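Local atomic coordinates of geranyltranstransferase (Campylobacter jejuni, PDB entry 3NPK), a protein that probably catalyses the condensation of geranyl diphosphate with isopentenyl diphosphate to farnesyl diphosphate, releasing pyrophosphate, in isoprenoid biosynthesis. Residues F9-H12 against L13-L17; R43-L46 against L47-V50; V65-A68 against L69-H73; N114-A117 against F118-S122. All coordinates share one frame; numbering follows the deposited sequence.

All four contacts are local, in a mainly helical prenyl synthase: three lie along helices and one runs over the end of helix 5-14. That one, contact 1, is the most exposed. Contacts 2 and 3 are buried, on helices 42-54 and 59-80, and both reach the bound pyrophosphate. They meet through Ala44 N and Glu70 OE2. Contact 4 is also buried, on helix 103-122 at the interface with the second subunit. Its Val120 packs on Phe71 of contact 3. Phe9 joins contact 1 to contacts 2 and 3. Polar side chains close on backbone carbonyls in contacts 1 and 2. The Leu67-Phe71 pair of contact 3 is apolar, and contact 4 turns polar side chains to the second subunit.

Contact 1: residues F9-H12 against L13-L17; sequences FIHH and LEKNL
His12 and Asn16 cross where helix 5-14 ends, in the mainly helical prenyl synthase fold. The amide of Asn16 comes over one face of the His12 imidazole. Its ND2 sits 3.4 Å above the ring plane, over the centre, and the two planes are 34° apart. The same ND2 donates to His12 O at 2.8 Å, with an N-H...O angle of 163°. The acceptor lies in the amide plane of Asn16. The bond to the carbonyl of His12 holds the amide over the ring of that same residue. The CG of His12 is anti to its backbone N (chi1 -171°), which carries the ring alongside the carbonyl that Asn16 grips. His12 NE2 is hydrogen-bonded to Asp64 of helix 59-80, which helps to fix the rotation of the ring.

His11 and Lys15 meet at a slant on a more exposed side. The CD of Lys15 is 3.7 Å from His11 NE2. Lys15 is also where the chain leaves helical geometry. Its N still donates to His11 O at 3.2 Å, and makes a weak bond to His12 O.

Ile10 and Glu14 lie side by side and point the same way, the extended Glu14 chain running past the CG2 branch of Ile10. On the buried side Phe9 packs against helices 42-54 and 59-80, and its ring meets His41 edge-to-face. Within the helix, Phe9 CE2 touches Leu13 CD1 at 4.1 Å.

Contact 2: residues R43-L46 against L47-V50; sequences RAQL and LLSV. With PPV (pyrophosphate), chain C.
The pyrophosphate pocket of this prenyl synthase is reached from the start of helix 42-54. Arg43 extends from the helix to the ligand. Its NH1 donates to O31 of pyrophosphate at 3.1 Å, with an N-H...O angle of 160°, and the oxygen lies at the edge of the guanidinium, near its plane. The backbone N of Lys40 and Arg92 NH2 also bond the ligand, so a backbone amide and two arginines grip the anion.

One turn on, the helix is regular and buried. Leu47 N bonds Arg43 O at 3.2 Å, and Leu48 N bonds Ala44 O at 2.9 Å. The CD1 branch of Leu48 approaches Gln45 NE2 across the turn, at 4.0 Å. That amide nitrogen bonds Leu5 O, which ties this helix to helix 5-14. Leu47 turns to helices 59-80 and 164-189, and Leu46 packs on helix 269-282.

Ser49 folds its hydroxyl back on the helix, with OG beside its own backbone N (chi1 -67°). This satisfies a buried hydroxyl. Gln45 O then accepts twice, from opposite faces of its carbonyl plane: Ser49 N at 2.9 Å and Ser49 OG at 2.7 Å.

Contact 3: residues V65-A68 against L69-H73; sequences VALA and LEFIH. With PPV (pyrophosphate), chain C.
Helix 59-80 is one of the helices of the prenyl synthase fold that line the pyrophosphate pocket. Leu67 and Phe71 make the main side-chain contact, one turn apart. The CG of Leu67 sits over one face of the Phe71 ring, 4.0 Å from its centroid and 29° off the normal. This is a CH-pi contact. The CD1 branch adds an apolar touch to Phe71 CE1 at 3.6 Å. A chi1 of -78° swings the Phe71 ring back along the helix toward Leu67. Phe71 also packs on Pro18 and on Glu116 and Val120 of helix 103-122.

Beneath them the backbone is regular. Phe71 N bonds Leu67 O at 2.8 Å, and Ile72 N bonds Ala68 O at 3.0 Å. Phe9 packs on Ala66, and Ala117 O approaches Ala68 CB.

Glu70 bends at chi2 (-68°), and its OE2 accepts from Ala44 N. The bond joins helix 59-80 to the first turn of helix 42-54. The Glu70 side chain also touches Arg43. His73, in the next turn, lines the pyrophosphate pocket beside Arg43 and Arg92. Leu67 and Phe71 thus give apolar packing, while Glu70 and His73 carry the polar chemistry nearer the pyrophosphate. The bond from Ala44 N and the start of helix 42-54 would probably favour a charged Glu70 carboxylate.

Contact 4: residues N114-A117 against F118-S122; sequences NTEA and FLVLS
The backbone from Asn114 to Ser122 is helical, with Val120 N bonded to Glu116 O at 2.9 Å and Leu121 N to Ala117 O at 3.0 Å. Thr115 O takes Leu119 N at 3.2 Å and, weakly, Phe118 N. Asn114 and Phe118 lie side by side and point the same way. Asn114 OD1 is at the edge of the ring, in its plane, 3.9 Å from CE2; the amide and ring planes are 49° apart. With chi1 at -62°, the Phe118 ring leans back toward Asn114.

This part of helix 103-122, in the helical prenyl synthase fold, lies at the interface with the second subunit. Asn114 OD1 accepts from Thr115 OG1 of the second subunit, and Thr115 OG1 in turn donates to Asn114 OD1 of the second subunit. Phe118 stacks on Phe118 of the second subunit.

On another side, Glu116 bends at chi2 (73°) and lies along Leu119. Both its carboxylate oxygens approach the CD2 branch of Leu119, OE2 at 3.5 Å. Ala117 turns to helix 59-80, against Ile72. Ser122 OG donates back to Leu119 O at 2.9 Å.

Contact 1: residues F9-H12 against L13-L17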
# COMPACT_ATOMS: atom_id res chain seq x y z
N PHE A 9 -7.66 -19.60 -10.36
CA PHE A 9 -6.89 -18.45 -9.87
C PHE A 9 -5.57 -18.21 -10.63
O PHE A 9 -5.23 -17.07 -10.96
CB PHE A 9 -6.59 -18.53 -8.37
CG PHE A 9 -5.87 -17.33 -7.89
CD1 PHE A 9 -6.52 -16.10 -7.86
CD2 PHE A 9 -4.51 -17.38 -7.60
CE1 PHE A 9 -5.86 -14.94 -7.49
CE2 PHE A 9 -3.83 -16.22 -7.21
CZ PHE A 9 -4.51 -15.00 -7.15
N ILE A 10 -4.83 -19.27 -10.93
CA ILE A 10 -3.61 -19.10 -11.71
C ILE A 10 -3.90 -18.44 -13.07
O ILE A 10 -3.19 -17.53 -13.50
CB ILE A 10 -2.89 -20.43 -11.93
CG1 ILE A 10 -2.31 -20.91 -10.60
CG2 ILE A 10 -1.77 -20.27 -12.97
CD1 ILE A 10 -1.84 -22.34 -10.62
N HIS A 11 -4.95 -18.89 -13.74
CA HIS A 11 -5.33 -18.32 -15.02
C HIS A 11 -5.69 -16.83 -14.84
O HIS A 11 -5.31 -15.98 -15.65
CB HIS A 11 -6.49 -19.12 -15.60
CG HIS A 11 -6.95 -18.65 -16.95
ND1 HIS A 11 -6.30 -19.00 -18.12
CD2 HIS A 11 -8.00 -17.89 -17.32
CE1 HIS A 11 -6.93 -18.46 -19.14
NE2 HIS A 11 -7.97 -17.78 -18.68
N HIS A 12 -6.40 -16.51 -13.76
CA HIS A 12 -6.78 -15.13 -13.50
C HIS A 12 -5.55 -14.25 -13.27
O HIS A 12 -5.44 -13.16 -13.83
CB HIS A 12 -7.72 -15.06 -12.29
CG HIS A 12 -8.34 -13.71 -12.08
ND1 HIS A 12 -9.38 -13.24 -12.85
CD2 HIS A 12 -8.05 -12.72 -11.19
CE1 HIS A 12 -9.73 -12.04 -12.43
NE2 HIS A 12 -8.93 -11.70 -11.43
N LEU A 13 -4.62 -14.75 -12.46
CA LEU A 13 -3.39 -14.01 -12.18
C LEU A 13 -2.62 -13.76 -13.47
O LEU A 13 -2.15 -12.65 -13.73
CB LEU A 13 -2.53 -14.79 -11.17
CG LEU A 13 -1.16 -14.20 -10.79
CD1 LEU A 13 -0.74 -14.69 -9.40
CD2 LEU A 13 -0.11 -14.56 -11.80
N GLU A 14 -2.50 -14.79 -14.30
CA GLU A 14 -1.69 -14.65 -15.50
C GLU A 14 -2.25 -13.64 -16.51
O GLU A 14 -1.50 -13.06 -17.29
CB GLU A 14 -1.41 -16.02 -16.11
CG GLU A 14 -0.49 -16.82 -15.19
CD GLU A 14 -0.11 -18.19 -15.69
OE1 GLU A 14 -0.74 -18.68 -16.66
OE2 GLU A 14 0.81 -18.80 -15.10
N LYS A 15 -3.56 -13.38 -16.48
CA LYS A 15 -4.12 -12.37 -17.37
C LYS A 15 -4.38 -11.03 -16.69
O LYS A 15 -4.99 -10.12 -17.28
CB LYS A 15 -5.38 -12.89 -18.06
CG LYS A 15 -6.49 -13.22 -17.12
CD LYS A 15 -7.46 -14.19 -17.78
CE LYS A 15 -8.86 -13.68 -17.66
NZ LYS A 15 -8.93 -12.38 -18.40
N ASN A 16 -3.89 -10.90 -15.46
CA ASN A 16 -4.06 -9.68 -14.68
C ASN A 16 -2.75 -9.20 -14.07
O ASN A 16 -2.72 -8.64 -12.99
CB ASN A 16 -5.13 -9.88 -13.60
CG ASN A 16 -6.53 -9.82 -14.18
OD1 ASN A 16 -7.03 -8.73 -14.49
ND2 ASN A 16 -7.14 -10.99 -14.39
N LEU A 17 -1.64 -9.43 -14.78
CA LEU A 17 -0.36 -8.99 -14.26
C LEU A 17 -0.33 -7.47 -14.32
O LEU A 17 -0.67 -6.87 -15.35
CB LEU A 17 0.79 -9.57 -15.09
CG LEU A 17 0.88 -11.09 -14.99
CD1 LEU A 17 1.80 -11.64 -16.10
CD2 LEU A 17 1.35 -11.55 -13.59

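Contact 2: residues R43-L46 against L47-V50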
# COMPACT_ATOMS: atom_id res chain seq x y z
N ARG A 43 -3.47 -18.19 0.48
CA ARG A 43 -4.39 -17.15 0.93
C ARG A 43 -5.53 -16.93 -0.08
O ARG A 43 -6.71 -16.89 0.31
CB ARG A 43 -3.62 -15.86 1.22
CG ARG A 43 -2.66 -16.05 2.39
CD ARG A 43 -1.50 -15.06 2.40
NE ARG A 43 -0.55 -15.39 3.46
CZ ARG A 43 0.38 -16.35 3.39
NH1 ARG A 43 0.50 -17.08 2.29
NH2 ARG A 43 1.20 -16.58 4.42
N ALA A 44 -5.18 -16.79 -1.35
CA ALA A 44 -6.20 -16.74 -2.40
C ALA A 44 -7.17 -17.92 -2.29
O ALA A 44 -8.39 -17.74 -2.38
CB ALA A 44 -5.54 -16.74 -3.79
N GLN A 45 -6.64 -19.12 -2.11
CA GLN A 45 -7.48 -20.31 -2.08
C GLN A 45 -8.40 -20.39 -0.86
O GLN A 45 -9.54 -20.88 -0.96
CB GLN A 45 -6.66 -21.59 -2.23
CG GLN A 45 -5.96 -21.69 -3.61
CD GLN A 45 -6.95 -21.53 -4.75
OE1 GLN A 45 -8.09 -21.98 -4.65
NE2 GLN A 45 -6.54 -20.87 -5.82
N LEU A 46 -7.93 -19.90 0.29
CA LEU A 46 -8.82 -19.80 1.45
C LEU A 46 -10.01 -18.90 1.15
O LEU A 46 -11.15 -19.26 1.42
CB LEU A 46 -8.06 -19.26 2.66
CG LEU A 46 -7.05 -20.20 3.31
CD1 LEU A 46 -6.29 -19.40 4.35
CD2 LEU A 46 -7.74 -21.41 3.93
N LEU A 47 -9.74 -17.74 0.56
CA LEU A 47 -10.81 -16.80 0.25
C LEU A 47 -11.78 -17.42 -0.75
O LEU A 47 -13.01 -17.36 -0.57
CB LEU A 47 -10.23 -15.49 -0.31
CG LEU A 47 -11.26 -14.43 -0.69
CD1 LEU A 47 -10.71 -13.03 -0.49
CD2 LEU A 47 -11.78 -14.58 -2.13
N LEU A 48 -11.25 -17.99 -1.82
CA LEU A 48 -12.11 -18.52 -2.89
C LEU A 48 -12.91 -19.72 -2.40
O LEU A 48 -14.03 -19.95 -2.87
CB LEU A 48 -11.28 -18.88 -4.12
CG LEU A 48 -10.60 -17.69 -4.80
CD1 LEU A 48 -9.56 -18.19 -5.82
CD2 LEU A 48 -11.65 -16.79 -5.46
N SER A 49 -12.36 -20.48 -1.46
CA SER A 49 -13.07 -21.64 -0.92
C SER A 49 -14.30 -21.17 -0.14
O SER A 49 -15.39 -21.74 -0.28
CB SER A 49 -12.16 -22.46 0.01
OG SER A 49 -11.09 -23.08 -0.68
N VAL A 50 -14.12 -20.13 0.68
CA VAL A 50 -15.27 -19.57 1.40
C VAL A 50 -16.36 -19.14 0.41
O VAL A 50 -17.52 -19.52 0.55
CB VAL A 50 -14.87 -18.38 2.31
CG1 VAL A 50 -16.13 -17.74 2.92
CG2 VAL A 50 -13.91 -18.86 3.41
O11 PPV C . 5.34 -18.01 2.67
P1 PPV C . 4.46 -19.06 1.75
O21 PPV C . 4.69 -20.62 2.22
O31 PPV C . 3.03 -18.76 1.85
OPP PPV C . 5.09 -18.92 0.24
P2 PPV C . 4.32 -18.94 -1.21
O12 PPV C . 5.58 -18.84 -2.26
O22 PPV C . 3.44 -17.59 -1.41
O32 PPV C . 3.55 -20.18 -1.42

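Contact 3: residues V65-A68 against L69-H73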
# COMPACT_ATOMS: atom_id res chain seq x y z
N VAL A 65 -10.41 -10.14 -5.66
CA VAL A 65 -10.12 -9.95 -4.24
C VAL A 65 -9.00 -10.90 -3.84
O VAL A 65 -8.08 -10.53 -3.10
CB VAL A 65 -11.40 -10.16 -3.37
CG1 VAL A 65 -11.12 -9.79 -1.92
CG2 VAL A 65 -12.55 -9.31 -3.91
N ALA A 66 -9.06 -12.14 -4.33
CA ALA A 66 -7.97 -13.09 -4.15
C ALA A 66 -6.67 -12.53 -4.72
O ALA A 66 -5.59 -12.69 -4.13
CB ALA A 66 -8.30 -14.43 -4.81
N LEU A 67 -6.77 -11.87 -5.88
CA LEU A 67 -5.60 -11.27 -6.52
C LEU A 67 -4.96 -10.20 -5.62
O LEU A 67 -3.74 -10.17 -5.45
CB LEU A 67 -5.99 -10.66 -7.86
CG LEU A 67 -4.81 -10.27 -8.76
CD1 LEU A 67 -3.99 -11.51 -9.08
CD2 LEU A 67 -5.35 -9.64 -10.03
N ALA A 68 -5.79 -9.35 -5.03
CA ALA A 68 -5.30 -8.32 -4.11
C ALA A 68 -4.52 -8.95 -2.94
O ALA A 68 -3.45 -8.44 -2.56
CB ALA A 68 -6.46 -7.49 -3.59
N LEU A 69 -5.05 -10.04 -2.38
CA LEU A 69 -4.36 -10.76 -1.30
C LEU A 69 -2.99 -11.23 -1.73
O LEU A 69 -2.02 -11.07 -0.98
CB LEU A 69 -5.18 -11.96 -0.84
CG LEU A 69 -6.26 -11.72 0.19
CD1 LEU A 69 -7.15 -12.97 0.23
CD2 LEU A 69 -5.64 -11.42 1.55
N GLU A 70 -2.91 -11.81 -2.93
CA GLU A 70 -1.63 -12.32 -3.40
C GLU A 70 -0.66 -11.20 -3.79
O GLU A 70 0.56 -11.37 -3.67
CB GLU A 70 -1.84 -13.34 -4.53
CG GLU A 70 -2.56 -14.58 -4.02
CD GLU A 70 -1.75 -15.44 -3.03
OE1 GLU A 70 -0.49 -15.48 -3.09
OE2 GLU A 70 -2.38 -16.10 -2.18
N PHE A 71 -1.19 -10.04 -4.21
CA PHE A 71 -0.32 -8.88 -4.45
C PHE A 71 0.32 -8.44 -3.14
O PHE A 71 1.52 -8.15 -3.10
CB PHE A 71 -1.10 -7.70 -5.05
CG PHE A 71 -1.39 -7.81 -6.54
CD1 PHE A 71 -1.09 -8.95 -7.27
CD2 PHE A 71 -2.00 -6.76 -7.19
CE1 PHE A 71 -1.38 -9.02 -8.64
CE2 PHE A 71 -2.31 -6.81 -8.54
CZ PHE A 71 -2.00 -7.95 -9.27
N ILE A 72 -0.47 -8.36 -2.07
CA ILE A 72 0.07 -7.98 -0.77
C ILE A 72 1.09 -9.00 -0.34
O ILE A 72 2.17 -8.64 0.11
CB ILE A 72 -1.04 -7.93 0.31
CG1 ILE A 72 -1.93 -6.71 0.07
CG2 ILE A 72 -0.43 -7.98 1.75
CD1 ILE A 72 -1.22 -5.38 0.28
N HIS A 73 0.74 -10.27 -0.45
CA HIS A 73 1.64 -11.30 0.01
C HIS A 73 2.97 -11.26 -0.76
O HIS A 73 4.05 -11.33 -0.17
CB HIS A 73 0.96 -12.66 -0.08
CG HIS A 73 1.82 -13.78 0.40
ND1 HIS A 73 2.17 -14.85 -0.39
CD2 HIS A 73 2.43 -13.97 1.59
CE1 HIS A 73 2.93 -15.68 0.30
NE2 HIS A 73 3.12 -15.16 1.50
O11 PPV C . 5.34 -18.01 2.67
P1 PPV C . 4.46 -19.06 1.75
O21 PPV C . 4.69 -20.62 2.22
O31 PPV C . 3.03 -18.76 1.85
OPP PPV C . 5.09 -18.92 0.24
P2 PPV C . 4.32 -18.94 -1.21
O12 PPV C . 5.58 -18.84 -2.26
O22 PPV C . 3.44 -17.59 -1.41
O32 PPV C . 3.55 -20.18 -1.42

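Contact 4: residues N114-A117 against F118-S122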
# COMPACT_ATOMS: atom_id res chain seq x y z
N ASN A 114 1.94 -3.29 -3.24
CA ASN A 114 1.20 -2.89 -2.04
C ASN A 114 0.05 -1.98 -2.48
O ASN A 114 -1.12 -2.25 -2.22
CB ASN A 114 2.19 -2.17 -1.11
CG ASN A 114 1.61 -1.81 0.26
OD1 ASN A 114 0.42 -2.01 0.54
ND2 ASN A 114 2.48 -1.29 1.14
N THR A 115 0.38 -0.91 -3.20
CA THR A 115 -0.66 0.03 -3.65
C THR A 115 -1.62 -0.62 -4.64
O THR A 115 -2.83 -0.37 -4.60
CB THR A 115 -0.01 1.28 -4.27
OG1 THR A 115 0.88 1.84 -3.30
CG2 THR A 115 -1.05 2.32 -4.67
N GLU A 116 -1.09 -1.46 -5.52
CA GLU A 116 -1.93 -2.04 -6.57
C GLU A 116 -2.99 -2.99 -6.00
O GLU A 116 -4.05 -3.18 -6.60
CB GLU A 116 -1.07 -2.77 -7.60
CG GLU A 116 -1.77 -3.01 -8.93
CD GLU A 116 -1.96 -1.76 -9.79
OE1 GLU A 116 -1.57 -0.64 -9.37
OE2 GLU A 116 -2.51 -1.90 -10.90
N ALA A 117 -2.71 -3.58 -4.84
CA ALA A 117 -3.69 -4.46 -4.21
C ALA A 117 -4.98 -3.66 -3.99
O ALA A 117 -6.09 -4.17 -4.20
CB ALA A 117 -3.17 -5.00 -2.88
N PHE A 118 -4.82 -2.41 -3.56
CA PHE A 118 -5.98 -1.57 -3.32
C PHE A 118 -6.66 -1.08 -4.59
O PHE A 118 -7.88 -0.94 -4.62
CB PHE A 118 -5.64 -0.47 -2.32
CG PHE A 118 -5.23 -1.03 -1.01
CD1 PHE A 118 -6.19 -1.56 -0.18
CD2 PHE A 118 -3.89 -1.19 -0.67
CE1 PHE A 118 -5.83 -2.17 1.02
CE2 PHE A 118 -3.52 -1.81 0.51
CZ PHE A 118 -4.49 -2.31 1.35
N LEU A 119 -5.87 -0.81 -5.63
CA LEU A 119 -6.47 -0.48 -6.92
C LEU A 119 -7.33 -1.64 -7.43
O LEU A 119 -8.47 -1.45 -7.84
CB LEU A 119 -5.40 -0.12 -7.96
CG LEU A 119 -5.92 0.42 -9.29
CD1 LEU A 119 -6.75 1.69 -9.09
CD2 LEU A 119 -4.76 0.70 -10.22
N VAL A 120 -6.77 -2.85 -7.39
CA VAL A 120 -7.50 -4.03 -7.86
C VAL A 120 -8.75 -4.26 -7.03
O VAL A 120 -9.83 -4.53 -7.56
CB VAL A 120 -6.59 -5.28 -7.86
CG1 VAL A 120 -7.43 -6.56 -8.01
CG2 VAL A 120 -5.55 -5.16 -8.97
N LEU A 121 -8.63 -4.15 -5.71
CA LEU A 121 -9.79 -4.38 -4.86
C LEU A 121 -10.88 -3.35 -5.16
O LEU A 121 -12.08 -3.69 -5.26
CB LEU A 121 -9.39 -4.27 -3.39
CG LEU A 121 -9.75 -5.43 -2.49
CD1 LEU A 121 -9.30 -5.16 -1.04
CD2 LEU A 121 -11.22 -5.71 -2.63
N SER A 122 -10.48 -2.10 -5.34
CA SER A 122 -11.46 -1.03 -5.54
C SER A 122 -12.20 -1.16 -6.87
O SER A 122 -13.31 -0.63 -7.02
CB SER A 122 -10.81 0.34 -5.40
OG SER A 122 -9.94 0.65 -6.49